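Local coordinates for PKS (Streptomyces sp. CNQ431, PDB 5YDA), which is the broadly selective acyltransferase domain, with part of an adjoining linker, of the splenocin polyketide synthase, and probably loads acyl extender units onto a carrier protein, at residues A[237-242]-A[284-289]; A[30-35]-A[62-67]; A[331-336]-A[360-365]; A[119-124]-A[373-378]. All coordinates share one frame; numbering follows the deposited sequence.

Contact 1 of 4, residues A[237-242]-A[284-289]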
loop_
_atom_site.group_PDB
_atom_site.type_symbol
_atom_site.label_atom_id
_atom_site.label_comp_id
_atom_site.label_asym_id
_atom_site.label_seq_id
_atom_site.Cartn_x
_atom_site.Cartn_y
_atom_site.Cartn_z
ATOM N N VAL A 237 -6.993 2.587 -20.403
ATOM C CA VAL A 237 -7.975 1.533 -20.218
ATOM C C VAL A 237 -7.299 0.378 -19.496
ATOM O O VAL A 237 -6.196 -0.037 -19.867
ATOM C CB VAL A 237 -8.604 1.095 -21.558
ATOM C CG1 VAL A 237 -7.536 0.612 -22.532
ATOM C CG2 VAL A 237 -9.690 0.019 -21.327
ATOM N N GLY A 238 -7.940 -0.114 -18.436
ATOM C CA GLY A 238 -7.475 -1.318 -17.766
ATOM C C GLY A 238 -8.139 -2.518 -18.413
ATOM O O GLY A 238 -9.361 -2.555 -18.557
ATOM N N VAL A 239 -7.325 -3.483 -18.833
ATOM C CA VAL A 239 -7.787 -4.662 -19.548
ATOM C C VAL A 239 -7.515 -5.881 -18.684
ATOM O O VAL A 239 -6.370 -6.110 -18.270
ATOM C CB VAL A 239 -7.090 -4.816 -20.911
ATOM C CG1 VAL A 239 -7.673 -6.016 -21.664
ATOM C CG2 VAL A 239 -7.194 -3.527 -21.735
ATOM N N ALA A 240 -8.566 -6.664 -18.427
ATOM C CA ALA A 240 -8.495 -7.856 -17.583
ATOM C C ALA A 240 -8.110 -9.049 -18.450
ATOM O O ALA A 240 -8.907 -9.935 -18.744
ATOM C CB ALA A 240 -9.822 -8.091 -16.872
ATOM N N ALA A 241 -6.870 -9.015 -18.905
ATOM C CA ALA A 241 -6.285 -10.089 -19.682
ATOM C C ALA A 241 -4.784 -9.873 -19.654
ATOM O O ALA A 241 -4.307 -8.760 -19.422
ATOM C CB ALA A 241 -6.806 -10.107 -21.113
ATOM N N CYS A 242 -4.045 -10.947 -19.884
ATOM C CA CYS A 242 -2.594 -10.877 -19.838
ATOM C C CYS A 242 -2.059 -10.121 -21.042
ATOM O O CYS A 242 -2.709 -10.010 -22.087
ATOM C CB CYS A 242 -1.976 -12.262 -19.806
ATOM S SG CYS A 242 -2.279 -13.160 -21.308
ATOM N N ARG A 284 -14.097 -9.096 -29.135
ATOM C CA ARG A 284 -13.423 -10.337 -28.793
ATOM C C ARG A 284 -13.818 -10.844 -27.408
ATOM O O ARG A 284 -13.220 -11.806 -26.913
ATOM C CB ARG A 284 -11.909 -10.135 -28.890
ATOM C CG ARG A 284 -11.431 -9.870 -30.314
ATOM C CD ARG A 284 -10.054 -9.208 -30.344
ATOM N NE ARG A 284 -9.507 -9.176 -31.698
ATOM C CZ ARG A 284 -9.927 -8.332 -32.636
ATOM N NH1 ARG A 284 -10.875 -7.446 -32.348
ATOM N NH2 ARG A 284 -9.401 -8.363 -33.852
ATOM N N GLY A 285 -14.795 -10.216 -26.762
ATOM C CA GLY A 285 -15.164 -10.649 -25.432
ATOM C C GLY A 285 -14.154 -10.357 -24.339
ATOM O O GLY A 285 -14.271 -10.924 -23.243
ATOM N N VAL A 286 -13.166 -9.494 -24.589
ATOM C CA VAL A 286 -12.152 -9.198 -23.573
ATOM C C VAL A 286 -12.696 -8.175 -22.579
ATOM O O VAL A 286 -13.100 -7.076 -22.983
ATOM C CB VAL A 286 -10.852 -8.706 -24.225
ATOM C CG1 VAL A 286 -9.775 -8.519 -23.168
ATOM C CG2 VAL A 286 -10.378 -9.701 -25.314
ATOM N N PRO A 287 -12.751 -8.480 -21.286
ATOM C CA PRO A 287 -13.249 -7.487 -20.322
ATOM C C PRO A 287 -12.228 -6.376 -20.096
ATOM O O PRO A 287 -11.014 -6.591 -20.160
ATOM C CB PRO A 287 -13.471 -8.306 -19.041
ATOM C CG PRO A 287 -12.461 -9.427 -19.147
ATOM C CD PRO A 287 -12.311 -9.731 -20.632
ATOM N N PHE A 288 -12.739 -5.175 -19.838
ATOM C CA PHE A 288 -11.902 -3.986 -19.726
ATOM C C PHE A 288 -12.700 -2.913 -19.018
ATOM O O PHE A 288 -13.929 -2.965 -18.969
ATOM C CB PHE A 288 -11.445 -3.460 -21.095
ATOM C CG PHE A 288 -12.571 -2.933 -21.960
ATOM C CD1 PHE A 288 -12.998 -1.612 -21.858
ATOM C CD2 PHE A 288 -13.201 -3.763 -22.884
ATOM C CE1 PHE A 288 -14.044 -1.132 -22.653
ATOM C CE2 PHE A 288 -14.238 -3.287 -23.691
ATOM C CZ PHE A 288 -14.665 -1.977 -23.575
ATOM N N ARG A 289 -11.993 -1.920 -18.488
ATOM C CA ARG A 289 -12.702 -0.774 -17.946
ATOM C C ARG A 289 -11.840 0.464 -18.127
ATOM O O ARG A 289 -10.647 0.452 -17.804
ATOM C CB ARG A 289 -13.067 -0.984 -16.466
ATOM C CG ARG A 289 -14.017 0.100 -15.923
ATOM C CD ARG A 289 -14.153 0.056 -14.397
ATOM N NE ARG A 289 -12.865 -0.193 -13.748
ATOM C CZ ARG A 289 -12.019 0.761 -13.358
ATOM N NH1 ARG A 289 -12.322 2.041 -13.549
ATOM N NH2 ARG A 289 -10.870 0.439 -12.778
#
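The benzyl group of Phe288 runs outward along the end of Val237. Its CB lies 3.4 Å from the carbonyl O of Gly238; CG then passes CG2 of Val237, and CD1 comes to 3.7 Å from that same methyl, which meets the ring obliquely. With CG tucked between backbone N and carbonyl carbon (chi1 66°), the ring heads away from strand 235-239, and the side chain also packs on Glu278, Leu281 and Thr282 of helix 271-283. A large flat residue suits this place because it bridges strand and helix. The two strands are antiparallel neighbours in the four-stranded sheet of the small, ferredoxin-like subdomain of acyltransferases, with 288-290 at the sheet's edge. Gly238 and Arg289 form the hydrogen-bonded pair, Gly238 N to Arg289 O at 2.8 Å and Arg289 N to Gly238 O at 2.7 Å. Past the strand end, Ala240 N still reaches Pro287 O (3.0 Å), although it sits above that carbonyl's plane. Here Ala240 centres an inverse gamma turn, and its small CB fits beside Pro287 CG. On the face shared with Phe288, the branched Val239 extends CG1 to CG1 of Val286 at 3.6 Å, and Ala241 CB approaches the same Val286 methyl at 3.9 Å.

Contact 2 of 4, residues A[30-35]-A[62-67]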
loop_
_atom_site.group_PDB
_atom_site.type_symbol
_atom_site.label_atom_id
_atom_site.label_comp_id
_atom_site.label_asym_id
_atom_site.label_seq_id
_atom_site.Cartn_x
_atom_site.Cartn_y
_atom_site.Cartn_z
ATOM N N ARG A 30 -8.912 2.694 23.507
ATOM C CA ARG A 30 -8.847 1.492 24.309
ATOM C C ARG A 30 -8.460 0.246 23.519
ATOM O O ARG A 30 -8.181 -0.788 24.138
ATOM C CB ARG A 30 -10.215 1.261 24.965
ATOM C CG ARG A 30 -10.619 2.285 26.021
ATOM C CD ARG A 30 -12.129 2.293 26.189
ATOM N NE ARG A 30 -12.808 2.102 24.908
ATOM C CZ ARG A 30 -14.115 1.971 24.756
ATOM N NH1 ARG A 30 -14.937 2.005 25.788
ATOM N NH2 ARG A 30 -14.623 1.797 23.532
ATOM N N ARG A 31 -8.423 0.315 22.189
ATOM C CA ARG A 31 -8.243 -0.890 21.383
ATOM C C ARG A 31 -6.880 -1.528 21.629
ATOM O O ARG A 31 -5.845 -0.856 21.610
ATOM C CB ARG A 31 -8.410 -0.563 19.903
ATOM C CG ARG A 31 -8.352 -1.764 18.973
ATOM C CD ARG A 31 -8.692 -1.340 17.533
ATOM N NE ARG A 31 -10.095 -0.936 17.391
ATOM C CZ ARG A 31 -10.508 0.322 17.228
ATOM N NH1 ARG A 31 -9.616 1.323 17.171
ATOM N NH2 ARG A 31 -11.814 0.578 17.116
ATOM N N LEU A 32 -6.886 -2.839 21.858
ATOM C CA LEU A 32 -5.677 -3.597 22.141
ATOM C C LEU A 32 -5.677 -4.878 21.319
ATOM O O LEU A 32 -6.729 -5.383 20.913
ATOM C CB LEU A 32 -5.562 -3.943 23.632
ATOM C CG LEU A 32 -5.337 -2.760 24.573
ATOM C CD1 LEU A 32 -5.459 -3.221 26.019
ATOM C CD2 LEU A 32 -3.963 -2.120 24.308
ATOM N N VAL A 33 -4.474 -5.405 21.097
ATOM C CA VAL A 33 -4.269 -6.668 20.401
ATOM C C VAL A 33 -3.980 -7.739 21.442
ATOM O O VAL A 33 -3.125 -7.544 22.312
ATOM C CB VAL A 33 -3.114 -6.555 19.394
ATOM C CG1 VAL A 33 -2.936 -7.855 18.624
ATOM C CG2 VAL A 33 -3.347 -5.379 18.455
ATOM N N LEU A 34 -4.693 -8.867 21.359
ATOM C CA LEU A 34 -4.463 -10.004 22.248
ATOM C C LEU A 34 -3.782 -11.131 21.483
ATOM O O LEU A 34 -4.395 -11.707 20.568
ATOM C CB LEU A 34 -5.779 -10.499 22.848
ATOM C CG LEU A 34 -6.653 -9.461 23.555
ATOM C CD1 LEU A 34 -7.858 -10.124 24.175
ATOM C CD2 LEU A 34 -5.862 -8.706 24.610
ATOM N N PRO A 35 -2.543 -11.496 21.814
ATOM C CA PRO A 35 -1.873 -12.604 21.119
ATOM C C PRO A 35 -2.176 -13.956 21.743
ATOM O O PRO A 35 -2.305 -14.098 22.962
ATOM C CB PRO A 35 -0.389 -12.263 21.300
ATOM C CG PRO A 35 -0.342 -11.609 22.661
ATOM C CD PRO A 35 -1.654 -10.834 22.790
ATOM N N ARG A 62 -9.498 -7.318 33.765
ATOM C CA ARG A 62 -9.572 -6.181 32.856
ATOM C C ARG A 62 -8.872 -6.530 31.535
ATOM O O ARG A 62 -7.992 -7.354 31.510
ATOM C CB ARG A 62 -8.893 -4.964 33.449
ATOM C CG ARG A 62 -9.311 -4.638 34.852
ATOM C CD ARG A 62 -8.983 -3.214 35.258
ATOM N NE ARG A 62 -8.640 -2.347 34.145
ATOM C CZ ARG A 62 -8.522 -1.029 34.232
ATOM N NH1 ARG A 62 -8.747 -0.416 35.388
ATOM N NH2 ARG A 62 -8.201 -0.320 33.157
ATOM N N LEU A 63 -9.276 -5.897 30.445
ATOM C CA LEU A 63 -8.702 -6.153 29.142
ATOM C C LEU A 63 -7.256 -5.785 29.221
ATOM O O LEU A 63 -6.396 -6.489 28.770
ATOM C CB LEU A 63 -9.417 -5.339 28.085
ATOM C CG LEU A 63 -9.025 -5.637 26.645
ATOM C CD1 LEU A 63 -9.155 -7.105 26.359
ATOM C CD2 LEU A 63 -9.881 -4.827 25.697
ATOM N N ASP A 64 -7.022 -4.649 29.827
ATOM C CA ASP A 64 -5.683 -4.140 30.111
ATOM C C ASP A 64 -4.728 -5.221 30.614
ATOM O O ASP A 64 -3.678 -5.474 30.014
ATOM C CB ASP A 64 -5.808 -3.035 31.166
ATOM C CG ASP A 64 -4.920 -1.862 30.894
ATOM O OD1 ASP A 64 -4.537 -1.189 31.870
ATOM O OD2 ASP A 64 -4.612 -1.610 29.707
ATOM N N ASP A 65 -5.082 -5.849 31.739
ATOM C CA ASP A 65 -4.193 -6.825 32.359
ATOM C C ASP A 65 -3.990 -8.032 31.461
ATOM O O ASP A 65 -2.869 -8.536 31.328
ATOM C CB ASP A 65 -4.754 -7.274 33.710
ATOM C CG ASP A 65 -5.061 -6.112 34.637
ATOM O OD1 ASP A 65 -6.041 -6.222 35.412
ATOM O OD2 ASP A 65 -4.326 -5.098 34.593
ATOM N N VAL A 66 -5.074 -8.523 30.856
ATOM C CA VAL A 66 -4.999 -9.707 30.009
ATOM C C VAL A 66 -4.010 -9.491 28.867
ATOM O O VAL A 66 -3.214 -10.382 28.543
ATOM C CB VAL A 66 -6.409 -10.066 29.503
ATOM C CG1 VAL A 66 -6.348 -10.798 28.187
ATOM C CG2 VAL A 66 -7.112 -10.909 30.537
ATOM N N ALA A 67 -4.019 -8.292 28.271
ATOM C CA ALA A 67 -3.110 -7.991 27.167
ATOM C C ALA A 67 -1.655 -8.128 27.593
ATOM O O ALA A 67 -0.846 -8.739 26.886
ATOM C CB ALA A 67 -3.381 -6.586 26.629
#
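Two carbonyl oxygens, Val33 O from the strand and Ala67 O from the helix, both accept hydrogen bonds from NH1 of Arg71, one turn further along helix 63-72. That single nitrogen thus links strand and helix close to where Val33 O approaches the methyl of Ala67. The side chains that meet across the segments are mostly aliphatic. Leu34 reaches into the helix with both branches: CD1 lies 3.9 Å from CD1 of Leu63, while CD2 rests 3.8 Å from both CA and CB of Ala67 and 4.2 Å from CG1 of Val66. Its CG stands opposite the carbonyl carbon (chi1 -53°), which carries the fork toward the helix. This is helix-on-sheet packing in what is probably the ketosynthase-to-acyltransferase linker, as in related synthases: strand 32-38 pairs with strand 79-85, and helix 63-67 runs at 45° to strand 32-35. Alanine suits position 67, since its short side chain lets the backbone approach, with its CA 5.5 Å from that of Leu34. Leu32, two residues before Leu34 on the strand, brings CD1 to 4.0 Å from the Ala67 methyl. The same CD1 lies 4.1 Å from OD2 of the exposed Asp64, the polar exception.

Contact 3 of 4, residues A[331-336]-A[360-365]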
loop_
_atom_site.group_PDB
_atom_site.type_symbol
_atom_site.label_atom_id
_atom_site.label_comp_id
_atom_site.label_asym_id
_atom_site.label_seq_id
_atom_site.Cartn_x
_atom_site.Cartn_y
_atom_site.Cartn_z
ATOM N N GLY A 331 11.243 -4.150 -13.776
ATOM C CA GLY A 331 10.631 -5.209 -13.002
ATOM C C GLY A 331 11.632 -5.963 -12.165
ATOM O O GLY A 331 11.441 -7.157 -11.903
ATOM N N ASP A 332 12.694 -5.291 -11.727
ATOM C CA ASP A 332 13.802 -5.915 -11.018
ATOM C C ASP A 332 14.315 -4.941 -9.962
ATOM O O ASP A 332 13.923 -3.769 -9.923
ATOM C CB ASP A 332 14.921 -6.289 -12.002
ATOM C CG ASP A 332 15.795 -7.443 -11.512
ATOM O OD1 ASP A 332 15.613 -7.943 -10.372
ATOM O OD2 ASP A 332 16.680 -7.848 -12.300
ATOM N N TRP A 333 15.203 -5.428 -9.104
ATOM C CA TRP A 333 15.828 -4.574 -8.094
ATOM C C TRP A 333 16.512 -3.367 -8.723
ATOM O O TRP A 333 17.221 -3.486 -9.728
ATOM C CB TRP A 333 16.829 -5.391 -7.280
ATOM C CG TRP A 333 16.164 -6.539 -6.593
ATOM C CD1 TRP A 333 16.147 -7.846 -7.001
ATOM C CD2 TRP A 333 15.375 -6.478 -5.395
ATOM N NE1 TRP A 333 15.406 -8.604 -6.116
ATOM C CE2 TRP A 333 14.920 -7.788 -5.125
ATOM C CE3 TRP A 333 15.006 -5.445 -4.528
ATOM C CZ2 TRP A 333 14.122 -8.090 -4.018
ATOM C CZ3 TRP A 333 14.218 -5.749 -3.417
ATOM C CH2 TRP A 333 13.784 -7.057 -3.178
ATOM N N ALA A 334 16.263 -2.193 -8.156
ATOM C CA ALA A 334 16.892 -0.986 -8.677
ATOM C C ALA A 334 18.358 -0.955 -8.271
ATOM O O ALA A 334 18.698 -1.216 -7.110
ATOM C CB ALA A 334 16.180 0.265 -8.163
ATOM N N THR A 335 19.224 -0.648 -9.233
ATOM C CA THR A 335 20.637 -0.472 -8.932
ATOM C C THR A 335 20.885 0.924 -8.361
ATOM O O THR A 335 20.095 1.859 -8.564
ATOM C CB THR A 335 21.497 -0.670 -10.186
ATOM O OG1 THR A 335 21.194 0.358 -11.136
ATOM C CG2 THR A 335 21.230 -2.027 -10.832
ATOM N N ASP A 336 22.007 1.058 -7.637
ATOM C CA ASP A 336 22.437 2.372 -7.167
ATOM C C ASP A 336 22.539 3.359 -8.318
ATOM O O ASP A 336 22.138 4.521 -8.186
ATOM C CB ASP A 336 23.783 2.275 -6.448
ATOM C CG ASP A 336 23.693 1.547 -5.132
ATOM O OD1 ASP A 336 22.563 1.261 -4.665
ATOM O OD2 ASP A 336 24.762 1.258 -4.555
ATOM N N ALA A 360 7.358 -10.709 -8.883
ATOM C CA ALA A 360 8.051 -11.996 -8.930
ATOM C C ALA A 360 9.506 -11.874 -8.475
ATOM O O ALA A 360 10.015 -12.749 -7.766
ATOM C CB ALA A 360 7.972 -12.581 -10.339
ATOM N N ALA A 361 10.194 -10.801 -8.870
ATOM C CA ALA A 361 11.567 -10.611 -8.401
ATOM C C ALA A 361 11.608 -10.408 -6.893
ATOM O O ALA A 361 12.480 -10.956 -6.207
ATOM C CB ALA A 361 12.210 -9.420 -9.102
ATOM N N LEU A 362 10.678 -9.608 -6.365
ATOM C CA LEU A 362 10.600 -9.399 -4.926
ATOM C C LEU A 362 10.415 -10.719 -4.201
ATOM O O LEU A 362 11.100 -11.002 -3.213
ATOM C CB LEU A 362 9.440 -8.460 -4.622
ATOM C CG LEU A 362 9.276 -7.877 -3.238
ATOM C CD1 LEU A 362 9.999 -6.542 -3.239
ATOM C CD2 LEU A 362 7.806 -7.676 -2.948
ATOM N N TRP A 363 9.509 -11.552 -4.707
ATOM C CA TRP A 363 9.168 -12.800 -4.042
ATOM C C TRP A 363 10.313 -13.798 -4.110
ATOM O O TRP A 363 10.551 -14.551 -3.162
ATOM C CB TRP A 363 7.917 -13.389 -4.688
ATOM C CG TRP A 363 7.549 -14.711 -4.116
ATOM C CD1 TRP A 363 7.759 -15.949 -4.671
ATOM C CD2 TRP A 363 6.916 -14.934 -2.857
ATOM N NE1 TRP A 363 7.283 -16.923 -3.830
ATOM C CE2 TRP A 363 6.760 -16.327 -2.710
ATOM C CE3 TRP A 363 6.473 -14.090 -1.838
ATOM C CZ2 TRP A 363 6.174 -16.891 -1.586
ATOM C CZ3 TRP A 363 5.891 -14.646 -0.731
ATOM C CH2 TRP A 363 5.746 -16.033 -0.607
ATOM N N GLU A 364 11.021 -13.826 -5.235
ATOM C CA GLU A 364 12.007 -14.872 -5.450
ATOM C C GLU A 364 13.228 -14.682 -4.560
ATOM O O GLU A 364 13.856 -15.665 -4.161
ATOM C CB GLU A 364 12.393 -14.908 -6.926
ATOM C CG GLU A 364 12.901 -16.255 -7.380
ATOM C CD GLU A 364 14.408 -16.281 -7.514
ATOM O OE1 GLU A 364 14.954 -15.342 -8.137
ATOM O OE2 GLU A 364 15.045 -17.232 -6.996
ATOM N N ARG A 365 13.571 -13.439 -4.215
ATOM C CA ARG A 365 14.702 -13.249 -3.317
ATOM C C ARG A 365 14.302 -13.446 -1.863
ATOM O O ARG A 365 14.973 -14.174 -1.126
ATOM C CB ARG A 365 15.324 -11.867 -3.507
ATOM C CG ARG A 365 16.819 -11.875 -3.264
ATOM C CD ARG A 365 17.464 -10.566 -3.641
ATOM N NE ARG A 365 17.135 -9.499 -2.700
ATOM C CZ ARG A 365 17.484 -8.227 -2.886
ATOM N NH1 ARG A 365 18.163 -7.882 -3.980
ATOM N NH2 ARG A 365 17.157 -7.303 -1.989
HETATM O O HOH W 1 15.076 -11.454 -7.420
#
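At the edge of the central sheet of the large alpha/beta subdomain, the short, weakly bonded strand about 332-333 meets helix 355-366, mainly through Trp333 and Arg365. The guanidinium of Arg365 lies flat over one face of the indole, the planes only 4° apart. Its CZ sits 3.5 Å from the centre of the six-membered ring, a cation-pi stack, and NH1 reaches over the ring fusion to 3.4 Å from CD2. A bend in the arginine chain (chi3 72°) folds the group onto the ring. At the indole rim, Leu362 CD1 touches CH2 at 3.8 Å, the two side chains crossing at about a right angle. Trp333 NE1 donates to a water lying in the ring plane at its edge (3.2 Å), and this water donates to Ala361 O at 2.9 Å. Alanine suits position 361, where Ala361 CB lies 3.7 Å from Gly331 O. Tryptophan offers both a broad pi face for the cation and an N-H for the water. The stack uses a face of the guanidinium and none of its N-H groups; NE and NH2 are hydrogen-bonded to residues next to the segments, and the pi cloud probably stabilises the positive charge.

Contact 4 of 4, residues A[119-124]-A[373-378]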
loop_
_atom_site.group_PDB
_atom_site.type_symbol
_atom_site.label_atom_id
_atom_site.label_comp_id
_atom_site.label_asym_id
_atom_site.label_seq_id
_atom_site.Cartn_x
_atom_site.Cartn_y
_atom_site.Cartn_z
ATOM N N GLY A 119 -2.434 5.450 -7.957
ATOM C CA GLY A 119 -3.824 5.674 -7.575
ATOM C C GLY A 119 -5.012 4.890 -8.085
ATOM O O GLY A 119 -4.857 3.942 -8.872
ATOM N N GLY A 120 -6.196 5.254 -7.609
ATOM C CA GLY A 120 -7.401 4.542 -7.967
ATOM C C GLY A 120 -8.213 4.209 -6.738
ATOM O O GLY A 120 -9.415 3.958 -6.836
ATOM N N THR A 121 -7.580 4.207 -5.567
ATOM C CA THR A 121 -8.289 3.882 -4.339
ATOM C C THR A 121 -8.359 5.047 -3.369
ATOM O O THR A 121 -8.902 4.876 -2.274
ATOM C CB THR A 121 -7.652 2.678 -3.636
ATOM O OG1 THR A 121 -6.288 2.979 -3.300
ATOM C CG2 THR A 121 -7.698 1.444 -4.542
ATOM N N GLN A 122 -7.833 6.218 -3.735
ATOM C CA GLN A 122 -7.890 7.366 -2.841
ATOM C C GLN A 122 -9.337 7.794 -2.622
ATOM O O GLN A 122 -10.202 7.591 -3.478
ATOM C CB GLN A 122 -7.081 8.537 -3.397
ATOM C CG GLN A 122 -7.657 9.189 -4.650
ATOM C CD GLN A 122 -7.299 8.425 -5.932
ATOM O OE1 GLN A 122 -6.635 7.392 -5.890
ATOM N NE2 GLN A 122 -7.746 8.938 -7.073
ATOM N N TYR A 123 -9.597 8.385 -1.453
ATOM C CA TYR A 123 -10.901 8.972 -1.161
ATOM C C TYR A 123 -10.761 10.000 -0.048
ATOM O O TYR A 123 -9.813 9.972 0.745
ATOM C CB TYR A 123 -11.926 7.904 -0.767
ATOM C CG TYR A 123 -11.499 6.999 0.372
ATOM C CD1 TYR A 123 -11.857 7.280 1.689
ATOM C CD2 TYR A 123 -10.733 5.859 0.126
ATOM C CE1 TYR A 123 -11.478 6.436 2.746
ATOM C CE2 TYR A 123 -10.351 5.002 1.171
ATOM C CZ TYR A 123 -10.730 5.299 2.475
ATOM O OH TYR A 123 -10.353 4.459 3.502
ATOM N N VAL A 124 -11.743 10.896 0.008
ATOM C CA VAL A 124 -11.833 11.857 1.098
ATOM C C VAL A 124 -12.139 11.125 2.393
ATOM O O VAL A 124 -13.061 10.302 2.456
ATOM C CB VAL A 124 -12.912 12.899 0.782
ATOM C CG1 VAL A 124 -12.970 13.966 1.862
ATOM C CG2 VAL A 124 -12.647 13.501 -0.591
ATOM N N ILE A 373 0.469 -0.808 1.604
ATOM C CA ILE A 373 0.521 0.440 2.360
ATOM C C ILE A 373 -0.339 1.447 1.618
ATOM O O ILE A 373 0.095 2.029 0.619
ATOM C CB ILE A 373 1.956 0.965 2.497
ATOM C CG1 ILE A 373 2.848 -0.083 3.152
ATOM C CG2 ILE A 373 1.999 2.328 3.228
ATOM C CD1 ILE A 373 2.351 -0.502 4.482
ATOM N N GLY A 374 -1.524 1.712 2.126
ATOM C CA GLY A 374 -2.434 2.621 1.468
ATOM C C GLY A 374 -3.813 2.008 1.417
ATOM O O GLY A 374 -4.007 0.847 1.801
ATOM N N PRO A 375 -4.800 2.767 0.943
ATOM C CA PRO A 375 -6.191 2.277 0.980
ATOM C C PRO A 375 -6.414 1.144 -0.009
ATOM O O PRO A 375 -6.058 1.250 -1.186
ATOM C CB PRO A 375 -7.021 3.516 0.604
ATOM C CG PRO A 375 -6.113 4.332 -0.239
ATOM C CD PRO A 375 -4.707 4.116 0.359
ATOM N N GLY A 376 -7.014 0.065 0.477
ATOM C CA GLY A 376 -7.507 -1.001 -0.373
ATOM C C GLY A 376 -6.573 -2.198 -0.456
ATOM O O GLY A 376 -5.635 -2.382 0.330
ATOM N N ASP A 377 -6.851 -3.031 -1.460
ATOM C CA ASP A 377 -6.125 -4.273 -1.661
ATOM C C ASP A 377 -5.816 -4.483 -3.136
ATOM O O ASP A 377 -5.710 -5.625 -3.596
ATOM C CB ASP A 377 -6.917 -5.466 -1.119
ATOM C CG ASP A 377 -8.250 -5.668 -1.853
ATOM O OD1 ASP A 377 -8.602 -4.857 -2.749
ATOM O OD2 ASP A 377 -8.954 -6.638 -1.525
ATOM N N SER A 378 -5.669 -3.400 -3.896
ATOM C CA SER A 378 -5.500 -3.561 -5.336
ATOM C C SER A 378 -4.163 -4.213 -5.683
ATOM O O SER A 378 -4.103 -5.044 -6.594
ATOM C CB SER A 378 -5.660 -2.208 -6.036
ATOM O OG SER A 378 -4.622 -1.312 -5.643
HETATM O O HOH W 2 -4.903 1.317 -6.744
#
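Thr121 and Pro375 carry this contact. The threonine hydroxyl OG1 donates to the carbonyl O of Pro375 at 2.7 Å, arriving tilted 30° from the carbonyl plane. OG1 is set between the backbone N and carbonyl carbon of its own residue (chi1 60°), which turns it to the proline while CG2 points on toward Ser378. The pyrrolidine ring packs back against the same residue: Pro375 CG lies 3.4 Å from Thr121 OG1 and 3.5 Å from Thr121 O. At CB the ring meets CE2 of Tyr123 at 3.7 Å, the two side chains sliding past each other in opposite directions. Further out, each partner is positioned. Tyr123 OH is hydrogen-bonded to Arg399 O, Pro375 also packs on Leu175 of helix 169-188, and Gly376, whose positive phi suits glycine, pairs its backbone with Met398. In the other loop, Gln122 OE1 accepts Gly120 N on a lone pair at 2.8 Å, nearly straight, tying the side chain back onto its own loop. A water bonded to Ser378 OG reaches Gly119 O only weakly. Both loops follow adjacent parallel strands, 112-116 and 369-372, at their C-terminal ends, where alpha/beta enzymes usually place the active site; loop 119-124 probably corresponds to the GQGxQ motif of related acyltransferases, with Gly119 in place of its first glutamine. Since a proline has no backbone N-H, its carbonyl is the polar group it can offer, and the short hydroxyl bond commits the threonine proton to it, which should favour this rotation of Thr121 and joins the two loops.

How the contacts relate
Contacts 1, 2 and 3 are partly buried, whereas contact 4 is a surface contact despite lying closest to the chain's centre. It joins loops that leave neighbouring strands of the central sheet; contact 3 works on that same sheet, at its outermost strand, about 24 Å away between centres. Contact 1 belongs to the separate four-stranded sheet of the small subdomain, and contact 2 to the probable linker, about 47 Å from contact 1 between centres, on the opposite side of the chain's centre. The chemistry follows place: backbone pairing within a sheet in contact 1, aliphatic helix-on-strand packing in contact 2, a charged stack with a bridging water in contact 3, and a hydroxyl-to-carbonyl bond in contact 4.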